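Local coordinates for Sn-glycerol-3-phosphate ABC transporter substrate-binding protein UspB (Mycobacterium tuberculosis, PDB 4MFI) that binds glycerophosphocholine as the substrate-binding subunit of an ABC transporter and probably delivers it to the membrane part for import, at residues D93-V98 / A310-L315; F157-A162 / G288-P293. One frame throughout, in Å; residues are numbered along the deposited sequence.

Interaction 1: D93-V98 / A310-L315; sequences DVPDVV and AIPAKL
Val94 turns its side chain onto the 310-315 segment and has the largest area covered there. Val94 CG1 lies 3.8 Å from Lys314 CD. Val94 CG2 lies as close to Lys314 CG and is also 3.8 Å from Leu315 CD2. The two methyls thus rest on the aliphatic part of the lysine, where CG and CD carry the contact. The ammonium end of Lys314 is held elsewhere, by the carbonyl oxygens of Leu89 and Gly91.

Leu315 meets the other segment with both its methyls. Leu315 CD2 touches Val94 and lies 3.7 Å from Pro95 O. Leu315 CD1 packs on Asp96, 3.6 Å from Asp96 OD1, and the two side chains approach at a slant. This is a van der Waals contact. The carboxylate is buried and takes its partners elsewhere: Lys33 and Arg319 form salt bridges with it, and Asp40 N donates a hydrogen bond.

Ala310 pairs with Val98 as an antiparallel hydrogen-bonded pair. Val98 N donates to Ala310 O (3.0 Å), and Ala310 N donates back to Val98 O (2.9 Å). Pro312 has no N-H, and its ring packs against the backbone of Pro95 and Asp96. Pro312 CG sits 3.1 Å from Pro95 O, and Pro312 CD is 3.4 Å from Asp96 O. Neither of these buried carbonyl oxygens has a hydrogen-bond partner in the model.

The contact joins the start of strand 97-101 to the end of strand 307-310, as in the periplasmic-binding-protein fold. Strand 39-43 runs parallel to 97-101 and is hydrogen-bonded through its backbone to Asp96 and Val97. Helix 317-330 takes Val97 and Ile311, while helix 78-88 packs on Pro95, Val98 and Pro312.

Interaction 2: F157-A162 / G288-P293; sequences FYYNKA and GAAPLP
Phe157 forms an antiparallel hydrogen-bonded pair with Ala290. Phe157 N donates to Ala290 O at 2.9 Å, and Phe157 O accepts from Ala290 N at 2.8 Å. CB of Phe157 lies 3.4 Å from Ala290 O. CG stands anti to the backbone N (chi1 -170°), and the ring beyond it leads away from the 288-293 segment and meets Phe180 edge-to-face. CD1 of Leu292 comes up to Phe157 N.

Tyr158 is in a non-hydrogen-bonded pair with Ala289. Two CA-H...O contacts cross here, Tyr158 CA to Gly288 O (3.5 Å) and Ala289 CA to Phe157 O. The phenol hydroxyl is hydrogen-bonded to Ser272 O.

Tyr159 pairs with Gly288 through two more backbone bonds, Tyr159 N to Gly288 O and Gly288 N to Tyr159 O. Its chi1 of 68° sets CG between the backbone N and the carbonyl carbon. The ring lies across the glycine, and Gly288 CA sits over one face, 3.9 Å from the centroid of the Tyr159 ring, in a CH-pi contact. With no side chain, Gly288 lets the ring lie directly over its CA. Tyr159 OH is hydrogen-bonded to Asp171 OD1.

Asn160 is the N-cap of helix 161-166, and its OD1 accepts from Ala163 N. Lys161 follows with a chain extended beyond CG, and Lys161 CE reaches 3.8 Å from Gly288 N. Its NZ makes a salt bridge to Asp171 OD2, so both carboxylate oxygens of that residue serve this corner.

The contact places strand 287-290 beside the end of the long strand 144-160. Strand 268-272 also pairs with 144-160 and packs against Phe157 and Tyr158. Helix 276-282 covers Tyr158, and helix 366-374 lies on Ala289 and Pro291.

In the fold
From the N terminus the chain first passes 93-98, at the start of strand 97-101, and then enters the long strand 144-160, whose end lies in 157-162. It returns to that end at 288-293, and interaction 2 closes a loop of 125 residues. Only later does it reach 310-315, where interaction 1 closes a loop of 211 residues. Interaction 2 is therefore nested inside interaction 1. The two lie on opposite sides of the chain's centre, with their own centres about 40 Å apart, and they do not touch. Both reach one mixed sheet, in which strand 144-160 pairs with 287-290 and also with 307-310.

Interaction 1: D93-V98 / A310-L315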
ATOM      1  N   ASP A  93      21.767 -18.467  -7.923  1.00 23.30           N
ATOM      2  CA  ASP A  93      22.010 -17.650  -6.738  1.00 25.60           C
ATOM      3  C   ASP A  93      20.835 -16.702  -6.497  1.00 22.66           C
ATOM      4  O   ASP A  93      21.013 -15.504  -6.273  1.00 24.43           O
ATOM      5  CB  ASP A  93      23.327 -16.875  -6.859  1.00 31.89           C
ATOM      6  CG  ASP A  93      24.543 -17.785  -6.836  1.00 39.30           C
ATOM      7  OD1 ASP A  93      25.156 -17.992  -7.906  1.00 42.15           O
ATOM      8  OD2 ASP A  93      24.886 -18.296  -5.750  1.00 41.33           O
ATOM      9  N   VAL A  94      19.630 -17.256  -6.564  1.00 18.91           N
ATOM     10  CA  VAL A  94      18.415 -16.519  -6.251  1.00 16.03           C
ATOM     11  C   VAL A  94      18.200 -16.530  -4.745  1.00 14.12           C
ATOM     12  O   VAL A  94      18.742 -17.387  -4.042  1.00 16.31           O
ATOM     13  CB  VAL A  94      17.182 -17.136  -6.957  1.00 15.67           C
ATOM     14  CG1 VAL A  94      17.270 -16.934  -8.469  1.00 18.82           C
ATOM     15  CG2 VAL A  94      17.040 -18.607  -6.607  1.00 15.90           C
ATOM     16  N   PRO A  95      17.422 -15.566  -4.236  1.00 12.47           N
ATOM     17  CA  PRO A  95      17.054 -15.604  -2.818  1.00 12.08           C
ATOM     18  C   PRO A  95      16.112 -16.768  -2.543  1.00 11.05           C
ATOM     19  O   PRO A  95      15.479 -17.281  -3.472  1.00 11.73           O
ATOM     20  CB  PRO A  95      16.311 -14.281  -2.618  1.00 12.35           C
ATOM     21  CG  PRO A  95      15.793 -13.922  -3.990  1.00 12.05           C
ATOM     22  CD  PRO A  95      16.882 -14.380  -4.924  1.00 12.38           C
ATOM     23  N   ASP A  96      16.019 -17.182  -1.286  1.00 10.57           N
ATOM     24  CA  ASP A  96      14.970 -18.109  -0.873  1.00  9.79           C
ATOM     25  C   ASP A  96      13.680 -17.371  -0.560  1.00  9.22           C
ATOM     26  O   ASP A  96      12.578 -17.894  -0.776  1.00  9.01           O
ATOM     27  CB  ASP A  96      15.413 -18.899   0.357  1.00 10.74           C
ATOM     28  CG  ASP A  96      16.565 -19.818   0.056  1.00 11.57           C
ATOM     29  OD1 ASP A  96      16.316 -20.966  -0.372  1.00 13.05           O
ATOM     30  OD2 ASP A  96      17.723 -19.383   0.227  1.00 12.41           O
ATOM     31  N   VAL A  97      13.831 -16.153  -0.042  1.00  8.90           N
ATOM     32  CA  VAL A  97      12.706 -15.305   0.353  1.00  7.79           C
ATOM     33  C   VAL A  97      13.017 -13.911  -0.159  1.00  8.71           C
ATOM     34  O   VAL A  97      14.098 -13.380   0.104  1.00  9.37           O
ATOM     35  CB  VAL A  97      12.532 -15.276   1.889  1.00  8.00           C
ATOM     36  CG1 VAL A  97      11.423 -14.307   2.290  1.00  9.58           C
ATOM     37  CG2 VAL A  97      12.241 -16.676   2.420  1.00  9.69           C
ATOM     38  N   VAL A  98      12.094 -13.328  -0.914  1.00  7.45           N
ATOM     39  CA  VAL A  98      12.335 -12.018  -1.512  1.00  7.95           C
ATOM     40  C   VAL A  98      11.171 -11.059  -1.275  1.00  6.97           C
ATOM     41  O   VAL A  98       9.998 -11.435  -1.382  1.00  7.34           O
ATOM     42  CB  VAL A  98      12.686 -12.123  -3.029  1.00  8.34           C
ATOM     43  CG1 VAL A  98      11.532 -12.745  -3.823  1.00  8.47           C
ATOM     44  CG2 VAL A  98      13.075 -10.767  -3.596  1.00 10.06           C
ATOM     45  N   ALA A 310       7.869 -13.410  -1.049  1.00  6.24           N
ATOM     46  CA  ALA A 310       7.627 -14.440  -2.058  1.00  5.93           C
ATOM     47  C   ALA A 310       8.766 -15.459  -2.084  1.00  6.81           C
ATOM     48  O   ALA A 310       9.869 -15.185  -1.608  1.00  7.56           O
ATOM     49  CB  ALA A 310       7.476 -13.796  -3.435  1.00  7.05           C
ATOM     50  N   ILE A 311       8.493 -16.621  -2.667  1.00  7.80           N
ATOM     51  CA  ILE A 311       9.466 -17.704  -2.770  1.00  8.30           C
ATOM     52  C   ILE A 311       9.703 -18.010  -4.246  1.00  8.33           C
ATOM     53  O   ILE A 311       8.785 -18.421  -4.949  1.00 10.07           O
ATOM     54  CB  ILE A 311       8.935 -18.981  -2.074  1.00  8.17           C
ATOM     55  CG1 ILE A 311       8.594 -18.700  -0.608  1.00  8.93           C
ATOM     56  CG2 ILE A 311       9.934 -20.134  -2.191  1.00 10.00           C
ATOM     57  CD1 ILE A 311       7.962 -19.899   0.098  1.00  9.51           C
ATOM     58  N   PRO A 312      10.937 -17.808  -4.730  1.00  8.42           N
ATOM     59  CA  PRO A 312      11.224 -18.112  -6.137  1.00  9.62           C
ATOM     60  C   PRO A 312      10.925 -19.562  -6.524  1.00 11.36           C
ATOM     61  O   PRO A 312      11.113 -20.491  -5.725  1.00 11.98           O
ATOM     62  CB  PRO A 312      12.724 -17.833  -6.249  1.00 10.34           C
ATOM     63  CG  PRO A 312      12.958 -16.756  -5.223  1.00 11.52           C
ATOM     64  CD  PRO A 312      12.083 -17.167  -4.062  1.00 10.37           C
ATOM     65  N   ALA A 313      10.477 -19.741  -7.763  1.00 10.89           N
ATOM     66  CA  ALA A 313      10.126 -21.056  -8.285  1.00 12.21           C
ATOM     67  C   ALA A 313      11.330 -21.983  -8.428  1.00 14.03           C
ATOM     68  O   ALA A 313      11.178 -23.203  -8.354  1.00 16.18           O
ATOM     69  CB  ALA A 313       9.411 -20.920  -9.625  1.00 14.05           C
ATOM     70  N   LYS A 314      12.519 -21.423  -8.647  1.00 14.29           N
ATOM     71  CA  LYS A 314      13.685 -22.266  -8.929  1.00 17.63           C
ATOM     72  C   LYS A 314      14.467 -22.688  -7.678  1.00 18.71           C
ATOM     73  O   LYS A 314      15.697 -22.737  -7.677  1.00 24.58           O
ATOM     74  CB  LYS A 314      14.604 -21.625  -9.968  1.00 21.62           C
ATOM     75  CG  LYS A 314      15.313 -20.371  -9.518  1.00 24.70           C
ATOM     76  CD  LYS A 314      16.554 -20.132 -10.367  1.00 28.68           C
ATOM     77  CE  LYS A 314      16.240 -20.227 -11.848  1.00 30.08           C
ATOM     78  NZ  LYS A 314      17.369 -19.756 -12.696  1.00 31.21           N
ATOM     79  N   LEU A 315      13.734 -23.001  -6.619  1.00 16.33           N
ATOM     80  CA  LEU A 315      14.311 -23.622  -5.434  1.00 16.14           C
ATOM     81  C   LEU A 315      13.941 -25.095  -5.444  1.00 16.53           C
ATOM     82  O   LEU A 315      12.919 -25.477  -6.020  1.00 17.21           O
ATOM     83  CB  LEU A 315      13.739 -22.994  -4.161  1.00 16.25           C
ATOM     84  CG  LEU A 315      13.827 -21.494  -3.888  1.00 17.81           C
ATOM     85  CD1 LEU A 315      13.420 -21.219  -2.438  1.00 17.08           C
ATOM     86  CD2 LEU A 315      15.203 -20.927  -4.187  1.00 19.07           C
TER

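Interaction 2: F157-A162 / G288-P293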
ATOM      1  N   PHE A 157      -6.570   9.577   6.436  1.00  4.48           N
ATOM      2  CA  PHE A 157      -6.996  10.972   6.317  1.00  4.75           C
ATOM      3  C   PHE A 157      -6.514  11.743   7.544  1.00  4.83           C
ATOM      4  O   PHE A 157      -6.985  11.517   8.655  1.00  7.28           O
ATOM      5  CB  PHE A 157      -8.526  11.048   6.174  1.00  5.35           C
ATOM      6  CG  PHE A 157      -9.041  12.412   5.798  1.00  5.01           C
ATOM      7  CD1 PHE A 157      -9.179  13.415   6.756  1.00  5.83           C
ATOM      8  CD2 PHE A 157      -9.418  12.688   4.486  1.00  7.59           C
ATOM      9  CE1 PHE A 157      -9.656  14.688   6.401  1.00  7.84           C
ATOM     10  CE2 PHE A 157      -9.908  13.944   4.128  1.00  7.45           C
ATOM     11  CZ  PHE A 157     -10.023  14.947   5.084  1.00  8.53           C
ATOM     12  N   TYR A 158      -5.555  12.639   7.340  1.00  4.55           N
ATOM     13  CA  TYR A 158      -4.993  13.437   8.419  1.00  4.37           C
ATOM     14  C   TYR A 158      -5.681  14.791   8.458  1.00  5.16           C
ATOM     15  O   TYR A 158      -5.905  15.404   7.409  1.00  5.16           O
ATOM     16  CB  TYR A 158      -3.495  13.645   8.187  1.00  5.79           C
ATOM     17  CG  TYR A 158      -2.659  12.385   8.259  1.00  5.13           C
ATOM     18  CD1 TYR A 158      -2.084  11.988   9.461  1.00  7.23           C
ATOM     19  CD2 TYR A 158      -2.424  11.598   7.127  1.00  4.79           C
ATOM     20  CE1 TYR A 158      -1.300  10.853   9.548  1.00  8.49           C
ATOM     21  CE2 TYR A 158      -1.639  10.439   7.208  1.00  6.81           C
ATOM     22  CZ  TYR A 158      -1.082  10.074   8.427  1.00  7.91           C
ATOM     23  OH  TYR A 158      -0.289   8.945   8.539  1.00  9.88           O
ATOM     24  N   TYR A 159      -6.002  15.280   9.652  1.00  4.58           N
ATOM     25  CA  TYR A 159      -6.631  16.597   9.758  1.00  4.63           C
ATOM     26  C   TYR A 159      -6.144  17.424  10.936  1.00  5.12           C
ATOM     27  O   TYR A 159      -5.844  16.896  12.009  1.00  7.17           O
ATOM     28  CB  TYR A 159      -8.163  16.513   9.726  1.00  6.56           C
ATOM     29  CG  TYR A 159      -8.845  15.854  10.913  1.00  5.48           C
ATOM     30  CD1 TYR A 159      -8.984  14.468  10.992  1.00  6.49           C
ATOM     31  CD2 TYR A 159      -9.401  16.623  11.932  1.00  7.27           C
ATOM     32  CE1 TYR A 159      -9.642  13.868  12.070  1.00  7.97           C
ATOM     33  CE2 TYR A 159     -10.057  16.038  13.005  1.00  7.63           C
ATOM     34  CZ  TYR A 159     -10.169  14.662  13.077  1.00  7.55           C
ATOM     35  OH  TYR A 159     -10.826  14.095  14.147  1.00  9.70           O
ATOM     36  N   ASN A 160      -6.056  18.726  10.694  1.00  5.36           N
ATOM     37  CA  ASN A 160      -5.602  19.715  11.658  1.00  6.47           C
ATOM     38  C   ASN A 160      -6.798  20.132  12.514  1.00  6.44           C
ATOM     39  O   ASN A 160      -7.764  20.716  12.007  1.00  6.70           O
ATOM     40  CB  ASN A 160      -5.034  20.890  10.857  1.00  6.95           C
ATOM     41  CG  ASN A 160      -4.491  22.000  11.715  1.00  7.97           C
ATOM     42  OD1 ASN A 160      -5.102  22.413  12.696  1.00  9.24           O
ATOM     43  ND2 ASN A 160      -3.339  22.531  11.310  1.00  8.87           N
ATOM     44  N   LYS A 161      -6.748  19.822  13.810  1.00  6.19           N
ATOM     45  CA  LYS A 161      -7.899  20.067  14.680  1.00  6.96           C
ATOM     46  C   LYS A 161      -8.167  21.546  14.917  1.00  7.59           C
ATOM     47  O   LYS A 161      -9.315  21.934  15.097  1.00  9.46           O
ATOM     48  CB  LYS A 161      -7.770  19.307  15.997  1.00  9.07           C
ATOM     49  CG  LYS A 161      -7.844  17.814  15.799  1.00 11.16           C
ATOM     50  CD  LYS A 161      -8.315  17.109  17.050  1.00 11.72           C
ATOM     51  CE  LYS A 161      -8.387  15.614  16.828  1.00 12.47           C
ATOM     52  NZ  LYS A 161      -8.996  14.938  18.001  1.00 16.21           N
ATOM     53  N   ALA A 162      -7.124  22.372  14.913  1.00  8.11           N
ATOM     54  CA  ALA A 162      -7.334  23.809  15.057  1.00  9.30           C
ATOM     55  C   ALA A 162      -8.105  24.362  13.862  1.00  9.36           C
ATOM     56  O   ALA A 162      -8.999  25.193  14.028  1.00 10.35           O
ATOM     57  CB  ALA A 162      -6.015  24.543  15.235  1.00 11.24           C
ATOM     58  N   GLY A 288      -5.837  14.960  14.036  1.00  6.86           N
ATOM     59  CA  GLY A 288      -6.562  13.710  14.038  1.00  7.06           C
ATOM     60  C   GLY A 288      -6.188  12.830  12.861  1.00  6.84           C
ATOM     61  O   GLY A 288      -5.642  13.282  11.844  1.00  6.54           O
ATOM     62  N   ALA A 289      -6.473  11.547  13.023  1.00  7.56           N
ATOM     63  CA  ALA A 289      -6.403  10.587  11.937  1.00  7.82           C
ATOM     64  C   ALA A 289      -7.785   9.983  11.793  1.00  8.03           C
ATOM     65  O   ALA A 289      -8.442   9.694  12.789  1.00  9.55           O
ATOM     66  CB  ALA A 289      -5.384   9.512  12.240  1.00  9.49           C
ATOM     67  N   ALA A 290      -8.220   9.810  10.549  1.00  6.85           N
ATOM     68  CA  ALA A 290      -9.528   9.261  10.241  1.00  6.13           C
ATOM     69  C   ALA A 290      -9.392   8.266   9.102  1.00  7.21           C
ATOM     70  O   ALA A 290      -8.508   8.405   8.243  1.00  6.85           O
ATOM     71  CB  ALA A 290     -10.481  10.382   9.846  1.00  7.12           C
ATOM     72  N   PRO A 291     -10.269   7.254   9.076  1.00  6.44           N
ATOM     73  CA  PRO A 291     -10.307   6.398   7.891  1.00  6.95           C
ATOM     74  C   PRO A 291     -10.792   7.217   6.708  1.00  7.05           C
ATOM     75  O   PRO A 291     -11.454   8.252   6.882  1.00  8.04           O
ATOM     76  CB  PRO A 291     -11.345   5.332   8.262  1.00  7.18           C
ATOM     77  CG  PRO A 291     -12.236   6.000   9.235  1.00  7.76           C
ATOM     78  CD  PRO A 291     -11.353   6.944  10.024  1.00  6.94           C
ATOM     79  N   LEU A 292     -10.459   6.771   5.507  1.00  6.30           N
ATOM     80  CA  LEU A 292     -10.989   7.423   4.322  1.00  6.73           C
ATOM     81  C   LEU A 292     -12.507   7.244   4.303  1.00  7.03           C
ATOM     82  O   LEU A 292     -13.018   6.245   4.806  1.00  8.63           O
ATOM     83  CB  LEU A 292     -10.368   6.835   3.056  1.00  6.92           C
ATOM     84  CG  LEU A 292      -9.023   7.417   2.607  1.00  8.59           C
ATOM     85  CD1 LEU A 292      -7.922   7.304   3.660  1.00 11.41           C
ATOM     86  CD2 LEU A 292      -8.617   6.756   1.300  1.00  7.30           C
ATOM     87  N   PRO A 293     -13.234   8.209   3.718  1.00  6.39           N
ATOM     88  CA  PRO A 293     -14.673   8.006   3.533  1.00  8.16           C
ATOM     89  C   PRO A 293     -14.951   6.717   2.766  1.00  6.94           C
ATOM     90  O   PRO A 293     -14.232   6.357   1.826  1.00  8.48           O
ATOM     91  CB  PRO A 293     -15.086   9.203   2.676  1.00  9.28           C
ATOM     92  CG  PRO A 293     -14.061  10.250   2.962  1.00  8.97           C
ATOM     93  CD  PRO A 293     -12.782   9.509   3.191  1.00  6.95           C
TER